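Local structure of putative acyl-CoA thioester hydrolase YbhC (Escherichia coli K-12, 3GRH) at residues N200-L205 with G232-Q236; A99-N105 with P124-I130. The protein is a putative thioesterase of the outer membrane that belongs to the pectinesterase family yet neither binds pectin nor shows pectinesterase activity. One frame throughout, in Å; residues are numbered along the deposited sequence.

Contact 1. Residues N200-L205 with G232-Q236; sequences NNGLQL and GDQVQ
Val235 and Leu203 meet on the buried side of two neighbouring coils, CG2 of the valine lying 4.2 Å from CB of the leucine. With CG1 anti to the backbone N (chi1 168°), the valine turns CG2 back beside its own nitrogen, so that this methyl faces both Leu203 CB and the carbonyl oxygen of Asn200. The backbones alongside are knitted in parallel. Leu203 O accepts from Gln236 N at 3.0 Å, and Gln236 O in turn accepts from Leu205 N at 2.9 Å, placing Gln204 abreast of Gln236. Upstream, a type II turn from Asn200 to Leu203 brings Gly202 N to within 2.8 Å of Asp233 O, a further hydrogen bond. A water bridges Asn200 O and Gly232 N where the two segments stand too far apart to bond directly.

The outer side is looser. Asn201, exposed, bends its OD1 over to take the Asp233 N-H, almost straight at 172° although the nitrogen stands above the amide plane. Asp233 turns its carboxylate to a salt bridge with Arg267 of the following coil. Gln204, itself buried, runs beside the partly exposed Gln236, pointing the same way with amide planes 85° apart, its OE1 hydrogen-bonded to the hydroxyl of Thr131 in the preceding coil. Such in-register stacking of successive turns and strands is the signature of the right-handed parallel beta-helix of carbohydrate esterase family 8.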
ATOM      1  N   ASN A 200       5.444   6.100 -11.722  1.00  7.75           N
ATOM      2  CA  ASN A 200       4.888   7.344 -12.296  1.00  6.71           C
ATOM      3  C   ASN A 200       4.368   8.257 -11.171  1.00  7.72           C
ATOM      4  O   ASN A 200       3.471   7.909 -10.386  1.00  7.29           O
ATOM      5  CB  ASN A 200       3.713   6.900 -13.196  1.00  7.70           C
ATOM      6  CG  ASN A 200       3.098   7.976 -13.991  1.00 10.02           C
ATOM      7  OD1 ASN A 200       1.902   8.337 -13.796  1.00 11.41           O
ATOM      8  ND2 ASN A 200       3.884   8.576 -14.858  1.00 11.23           N
ATOM      9  N   ASN A 201       4.904   9.487 -11.118  1.00  8.13           N
ATOM     10  CA  ASN A 201       4.353  10.484 -10.245  1.00  7.73           C
ATOM     11  C   ASN A 201       3.013  10.850 -10.783  1.00  7.28           C
ATOM     12  O   ASN A 201       2.842  11.058 -11.994  1.00  9.34           O
ATOM     13  CB  ASN A 201       5.237  11.723 -10.167  1.00  9.75           C
ATOM     14  CG  ASN A 201       6.570  11.489  -9.521  1.00  9.63           C
ATOM     15  OD1 ASN A 201       6.783  10.564  -8.737  1.00 10.09           O
ATOM     16  ND2 ASN A 201       7.519  12.368  -9.891  1.00 17.05           N
ATOM     17  N   GLY A 202       2.048  10.979  -9.911  1.00  8.05           N
ATOM     18  CA  GLY A 202       0.758  11.284 -10.466  1.00  7.61           C
ATOM     19  C   GLY A 202      -0.092  10.186 -10.963  1.00  6.55           C
ATOM     20  O   GLY A 202      -1.168  10.494 -11.482  1.00  9.12           O
ATOM     21  N   LEU A 203       0.322   8.955 -10.822  1.00  6.68           N
ATOM     22  CA  LEU A 203      -0.530   7.786 -11.198  1.00  5.94           C
ATOM     23  C   LEU A 203      -1.855   7.892 -10.504  1.00  7.47           C
ATOM     24  O   LEU A 203      -1.920   8.176  -9.317  1.00  6.29           O
ATOM     25  CB  LEU A 203       0.153   6.525 -10.754  1.00  6.65           C
ATOM     26  CG  LEU A 203      -0.565   5.239 -11.181  1.00  6.27           C
ATOM     27  CD1 LEU A 203      -0.215   4.894 -12.631  1.00 11.65           C
ATOM     28  CD2 LEU A 203      -0.121   4.115 -10.175  1.00 11.41           C
ATOM     29  N   GLN A 204      -2.929   7.620 -11.256  1.00  6.78           N
ATOM     30  CA  GLN A 204      -4.255   7.503 -10.718  1.00  5.95           C
ATOM     31  C   GLN A 204      -4.820   6.184 -11.155  1.00  7.61           C
ATOM     32  O   GLN A 204      -4.732   5.854 -12.317  1.00  7.14           O
ATOM     33  CB  GLN A 204      -5.094   8.616 -11.284  1.00  6.81           C
ATOM     34  CG  GLN A 204      -4.699   9.954 -10.738  1.00  8.52           C
ATOM     35  CD  GLN A 204      -5.522  11.101 -11.298  1.00  7.97           C
ATOM     36  OE1 GLN A 204      -6.256  11.016 -12.295  1.00  8.53           O
ATOM     37  NE2 GLN A 204      -5.369  12.256 -10.655  1.00 14.41           N
ATOM     38  N   LEU A 205      -5.351   5.403 -10.230  1.00  5.58           N
ATOM     39  CA  LEU A 205      -6.012   4.091 -10.509  1.00  6.39           C
ATOM     40  C   LEU A 205      -7.423   4.133  -9.957  1.00  7.42           C
ATOM     41  O   LEU A 205      -7.634   4.625  -8.889  1.00  7.01           O
ATOM     42  CB  LEU A 205      -5.290   2.950  -9.838  1.00  5.79           C
ATOM     43  CG  LEU A 205      -3.864   2.730 -10.220  1.00  9.35           C
ATOM     44  CD1 LEU A 205      -3.269   1.552  -9.464  1.00 11.76           C
ATOM     45  CD2 LEU A 205      -3.657   2.478 -11.734  1.00 10.53           C
ATOM     46  N   GLY A 232       5.818   6.231  -6.967  1.00  8.43           N
ATOM     47  CA  GLY A 232       5.616   7.606  -7.374  1.00  8.03           C
ATOM     48  C   GLY A 232       5.075   8.492  -6.264  1.00  8.22           C
ATOM     49  O   GLY A 232       4.482   8.035  -5.298  1.00  8.23           O
ATOM     50  N   ASP A 233       5.265   9.780  -6.421  1.00  7.99           N
ATOM     51  CA  ASP A 233       4.628  10.790  -5.510  1.00  8.87           C
ATOM     52  C   ASP A 233       3.334  11.206  -6.108  1.00  8.42           C
ATOM     53  O   ASP A 233       3.137  11.254  -7.318  1.00 10.10           O
ATOM     54  CB  ASP A 233       5.540  11.983  -5.351  1.00  9.10           C
ATOM     55  CG  ASP A 233       5.135  12.987  -4.290  1.00 11.36           C
ATOM     56  OD1 ASP A 233       4.615  12.643  -3.219  1.00 10.45           O
ATOM     57  OD2 ASP A 233       5.465  14.235  -4.528  1.00 12.93           O
ATOM     58  N   GLN A 234       2.411  11.654  -5.257  1.00  7.44           N
ATOM     59  CA  GLN A 234       1.128  12.185  -5.636  1.00  7.27           C
ATOM     60  C   GLN A 234       0.290  11.130  -6.349  1.00  6.92           C
ATOM     61  O   GLN A 234      -0.335  11.464  -7.333  1.00  8.00           O
ATOM     62  CB  GLN A 234       1.200  13.529  -6.363  1.00  7.23           C
ATOM     63  CG  GLN A 234       1.770  14.620  -5.482  1.00  9.14           C
ATOM     64  CD  GLN A 234       1.767  16.001  -6.120  1.00 14.30           C
ATOM     65  OE1 GLN A 234       1.117  16.257  -7.145  1.00 24.22           O
ATOM     66  NE2 GLN A 234       2.340  16.899  -5.434  1.00 22.12           N
ATOM     67  N   VAL A 235       0.230   9.906  -5.800  1.00  6.31           N
ATOM     68  CA  VAL A 235      -0.481   8.817  -6.392  1.00  5.45           C
ATOM     69  C   VAL A 235      -1.856   8.703  -5.739  1.00  7.36           C
ATOM     70  O   VAL A 235      -1.950   8.833  -4.543  1.00  6.57           O
ATOM     71  CB  VAL A 235       0.288   7.558  -6.245  1.00  6.85           C
ATOM     72  CG1 VAL A 235      -0.489   6.259  -6.579  1.00  7.57           C
ATOM     73  CG2 VAL A 235       1.599   7.679  -7.009  1.00  8.09           C
ATOM     74  N   GLN A 236      -2.887   8.489  -6.538  1.00  6.62           N
ATOM     75  CA  GLN A 236      -4.253   8.364  -6.046  1.00  7.13           C
ATOM     76  C   GLN A 236      -4.833   7.067  -6.494  1.00  7.40           C
ATOM     77  O   GLN A 236      -4.820   6.773  -7.676  1.00  7.00           O
ATOM     78  CB  GLN A 236      -5.166   9.492  -6.493  1.00  8.64           C
ATOM     79  CG  GLN A 236      -4.719  10.850  -5.999  1.00  9.48           C
ATOM     80  CD  GLN A 236      -5.489  11.955  -6.686  1.00  9.65           C
ATOM     81  OE1 GLN A 236      -6.683  12.121  -6.371  1.00 16.86           O
ATOM     82  NE2 GLN A 236      -4.817  12.728  -7.578  1.00 11.36           N
TER
HETATM   83  O   HOH W   1       3.560   5.399  -8.859  1.00 13.20           O

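Contact 2. Residues A99-N105 with P124-I130; sequences AIIKRTN and PAAPGGI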
ATOM      1  N   ALA A  99       1.158   5.634 -24.250  1.00 13.57           N
ATOM      2  CA  ALA A  99       1.033   6.885 -23.525  1.00 13.28           C
ATOM      3  C   ALA A  99       2.400   7.492 -23.257  1.00 13.94           C
ATOM      4  O   ALA A  99       2.641   8.695 -23.431  1.00 15.55           O
ATOM      5  CB  ALA A  99       0.287   6.658 -22.191  1.00 13.53           C
ATOM      6  N   ILE A 100       3.317   6.671 -22.805  1.00 13.60           N
ATOM      7  CA  ILE A 100       4.657   7.128 -22.413  1.00 14.45           C
ATOM      8  C   ILE A 100       5.469   7.660 -23.588  1.00 15.06           C
ATOM      9  O   ILE A 100       6.115   8.694 -23.449  1.00 15.76           O
ATOM     10  CB  ILE A 100       5.446   6.025 -21.720  1.00 15.22           C
ATOM     11  CG1 ILE A 100       4.788   5.630 -20.430  1.00 18.05           C
ATOM     12  CG2 ILE A 100       6.923   6.500 -21.456  1.00 17.59           C
ATOM     13  CD1 ILE A 100       4.757   6.683 -19.378  1.00 21.54           C
ATOM     14  N   ILE A 101       5.378   7.014 -24.725  1.00 14.55           N
ATOM     15  CA  ILE A 101       6.188   7.440 -25.913  1.00 15.26           C
ATOM     16  C   ILE A 101       5.838   8.850 -26.354  1.00 15.56           C
ATOM     17  O   ILE A 101       6.612   9.463 -27.097  1.00 17.47           O
ATOM     18  CB  ILE A 101       6.209   6.445 -27.064  1.00 15.80           C
ATOM     19  CG1 ILE A 101       4.831   6.137 -27.618  1.00 15.08           C
ATOM     20  CG2 ILE A 101       6.885   5.122 -26.570  1.00 16.58           C
ATOM     21  CD1 ILE A 101       4.795   5.435 -29.026  1.00 18.19           C
ATOM     22  N   LYS A 102       4.679   9.373 -25.998  1.00 15.20           N
ATOM     23  CA  LYS A 102       4.319  10.742 -26.401  1.00 16.43           C
ATOM     24  C   LYS A 102       5.184  11.830 -25.759  1.00 17.68           C
ATOM     25  O   LYS A 102       5.243  12.946 -26.256  1.00 19.14           O
ATOM     26  CB  LYS A 102       2.870  11.021 -26.059  1.00 17.37           C
ATOM     27  CG  LYS A 102       1.861  10.270 -26.881  1.00 18.47           C
ATOM     28  CD  LYS A 102       0.559  10.933 -26.624  1.00 22.28           C
ATOM     29  CE  LYS A 102      -0.647  10.141 -27.063  1.00 26.03           C
ATOM     30  NZ  LYS A 102      -1.845  10.844 -26.451  1.00 25.71           N
ATOM     31  N   ARG A 103       5.796  11.507 -24.621  1.00 18.87           N
ATOM     32  CA  ARG A 103       6.674  12.426 -23.879  1.00 19.05           C
ATOM     33  C   ARG A 103       5.999  13.708 -23.533  1.00 18.83           C
ATOM     34  O   ARG A 103       6.585  14.782 -23.638  1.00 20.47           O
ATOM     35  CB  ARG A 103       7.983  12.691 -24.610  1.00 20.65           C
ATOM     36  CG  ARG A 103       8.496  11.498 -25.304  1.00 23.65           C
ATOM     37  CD  ARG A 103       9.079  10.468 -24.403  1.00 28.90           C
ATOM     38  NE  ARG A 103       9.432   9.285 -25.200  1.00 32.10           N
ATOM     39  CZ  ARG A 103       9.779   8.099 -24.709  1.00 30.82           C
ATOM     40  NH1 ARG A 103       9.875   7.907 -23.402  1.00 29.00           N
ATOM     41  NH2 ARG A 103      10.046   7.092 -25.545  1.00 30.77           N
ATOM     42  N   THR A 104       4.761  13.593 -23.085  1.00 18.34           N
ATOM     43  CA  THR A 104       3.971  14.769 -22.773  1.00 18.37           C
ATOM     44  C   THR A 104       3.816  15.017 -21.273  1.00 16.89           C
ATOM     45  O   THR A 104       3.855  14.083 -20.492  1.00 17.05           O
ATOM     46  CB  THR A 104       2.544  14.666 -23.342  1.00 19.53           C
ATOM     47  OG1 THR A 104       1.839  15.909 -23.105  1.00 20.50           O
ATOM     48  CG2 THR A 104       1.788  13.502 -22.792  1.00 20.84           C
ATOM     49  N   ASN A 105       3.644  16.282 -20.925  1.00 17.37           N
ATOM     50  CA  ASN A 105       3.385  16.740 -19.536  1.00 18.09           C
ATOM     51  C   ASN A 105       1.910  16.630 -19.165  1.00 17.70           C
ATOM     52  O   ASN A 105       1.531  16.664 -17.953  1.00 17.36           O
ATOM     53  CB  ASN A 105       3.770  18.231 -19.375  1.00 21.13           C
ATOM     54  CG  ASN A 105       5.245  18.476 -19.436  1.00 26.45           C
ATOM     55  OD1 ASN A 105       6.058  17.588 -19.170  1.00 32.90           O
ATOM     56  ND2 ASN A 105       5.614  19.714 -19.774  1.00 32.00           N
ATOM     57  N   PRO A 124       6.290   3.527 -16.027  1.00  8.21           N
ATOM     58  CA  PRO A 124       7.549   4.204 -15.696  1.00  9.54           C
ATOM     59  C   PRO A 124       7.389   5.620 -15.263  1.00  9.32           C
ATOM     60  O   PRO A 124       6.327   6.235 -15.381  1.00  9.58           O
ATOM     61  CB  PRO A 124       8.323   4.099 -17.028  1.00 11.59           C
ATOM     62  CG  PRO A 124       7.286   4.109 -18.006  1.00 12.41           C
ATOM     63  CD  PRO A 124       6.202   3.291 -17.483  1.00 10.86           C
ATOM     64  N   ALA A 125       8.444   6.105 -14.629  1.00  9.59           N
ATOM     65  CA  ALA A 125       8.548   7.536 -14.375  1.00 10.85           C
ATOM     66  C   ALA A 125       8.468   8.266 -15.724  1.00 12.95           C
ATOM     67  O   ALA A 125       9.010   7.822 -16.744  1.00 14.83           O
ATOM     68  CB  ALA A 125       9.839   7.835 -13.631  1.00 11.47           C
ATOM     69  N   ALA A 126       7.720   9.373 -15.717  1.00 12.77           N
ATOM     70  CA  ALA A 126       7.453  10.126 -16.929  1.00 13.97           C
ATOM     71  C   ALA A 126       7.104  11.518 -16.486  1.00 15.42           C
ATOM     72  O   ALA A 126       6.682  11.702 -15.384  1.00 16.16           O
ATOM     73  CB  ALA A 126       6.270   9.529 -17.631  1.00 14.96           C
ATOM     74  N   PRO A 127       7.253  12.477 -17.374  1.00 16.45           N
ATOM     75  CA  PRO A 127       6.863  13.851 -17.096  1.00 16.47           C
ATOM     76  C   PRO A 127       5.396  14.099 -16.846  1.00 16.29           C
ATOM     77  O   PRO A 127       5.057  15.128 -16.186  1.00 19.47           O
ATOM     78  CB  PRO A 127       7.245  14.568 -18.374  1.00 16.11           C
ATOM     79  CG  PRO A 127       7.422  13.540 -19.415  1.00 18.34           C
ATOM     80  CD  PRO A 127       7.916  12.355 -18.683  1.00 17.22           C
ATOM     81  N   GLY A 128       4.534  13.285 -17.438  1.00 13.88           N
ATOM     82  CA  GLY A 128       3.116  13.394 -17.253  1.00 13.38           C
ATOM     83  C   GLY A 128       2.535  12.206 -16.463  1.00 12.01           C
ATOM     84  O   GLY A 128       3.120  11.076 -16.456  1.00 14.38           O
ATOM     85  N   GLY A 129       1.406  12.490 -15.815  1.00 12.90           N
ATOM     86  CA  GLY A 129       0.629  11.472 -15.082  1.00 11.73           C
ATOM     87  C   GLY A 129      -0.163  10.540 -15.984  1.00 11.69           C
ATOM     88  O   GLY A 129      -0.573  10.877 -17.052  1.00 11.92           O
ATOM     89  N   ILE A 130      -0.292   9.300 -15.543  1.00  8.98           N
ATOM     90  CA  ILE A 130      -1.126   8.338 -16.205  1.00 10.49           C
ATOM     91  C   ILE A 130      -2.309   7.993 -15.316  1.00  9.88           C
ATOM     92  O   ILE A 130      -2.108   7.717 -14.125  1.00 10.27           O
ATOM     93  CB  ILE A 130      -0.362   7.050 -16.457  1.00 13.02           C
ATOM     94  CG1 ILE A 130       0.797   7.323 -17.395  1.00 16.71           C
ATOM     95  CG2 ILE A 130      -1.300   5.994 -17.124  1.00 13.35           C
ATOM     96  CD1 ILE A 130       0.366   7.554 -18.783  1.00 19.43           C
TER
HETATM   97  O   HOH W   2       0.353  15.150 -15.972  1.00 27.26           O
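Ile100 of helix 92-100 and Pro124, just beyond strand 115-123, reach toward each other, CG of the proline ring lying 3.8 Å from CG1 of the isoleucine. Helix 174-181 lies against the same proline through Tyr175 and Met176. Ala125 turns its methyl away, and its N-H bonds to the hydroxyl of Tyr175. Ala126 points back in, its CB 3.7 Å from CD1 of Ile100. CD1 of Ile100 touches both Ala126 CB and Pro124 CG: CG1, anti to the carbonyl carbon (chi1 -64°), is aimed at the loop, and chi2 (-65°) swings CD1 over to Ala126.

Pro127 belongs to the more exposed end. Its ring crosses the side chain of Asn105 at about a right angle, and CB comes within 3.3 Å of Asn105 OD1, while CG faces the carbonyl oxygen of Thr104. At Gly128 the two backbones draw closest: having no side chain, it lets its CA come within 3.4 Å of Thr104 O in a CA-H...O contact. Gly129 is joined to the helix-exit loop through a water, which donates to Asn105 O at 2.8 Å and accepts from Gly129 N. Ile130 then returns to the interior, where its CD1 meets Ala99 CB at 3.5 Å as the next strand begins.

The chemistry is therefore divided: aliphatic contacts seat the helix on the loop, whereas at the polar edge a single water bridges the two backbones. With the direct contacts largely apolar or CA-H...O, the fit as a whole rests mainly on shape.

How the contacts relate
Contact 2 closes along the chain before contact 1 opens, and their centres lie about 12 Å apart on the same side of the molecule's centre. Their strands belong to one parallel sheet, in which 130-134, 204-206 and 235-238 are successive neighbours and against which helix 92-100 of contact 2 packs. The loop 124-130 of contact 2 leads into the first of these; contact 1 joins the other two. Asn200 ties them directly, its OD1 accepting from Ile130 N and its ND2 donating to Gly128 O, and the backbones of Gln204 and Ile130 are also bonded. Contact 2 thus sits near the helix-covered N-terminal end of the beta-helix, and contact 1 continues the same stacking further along its axis.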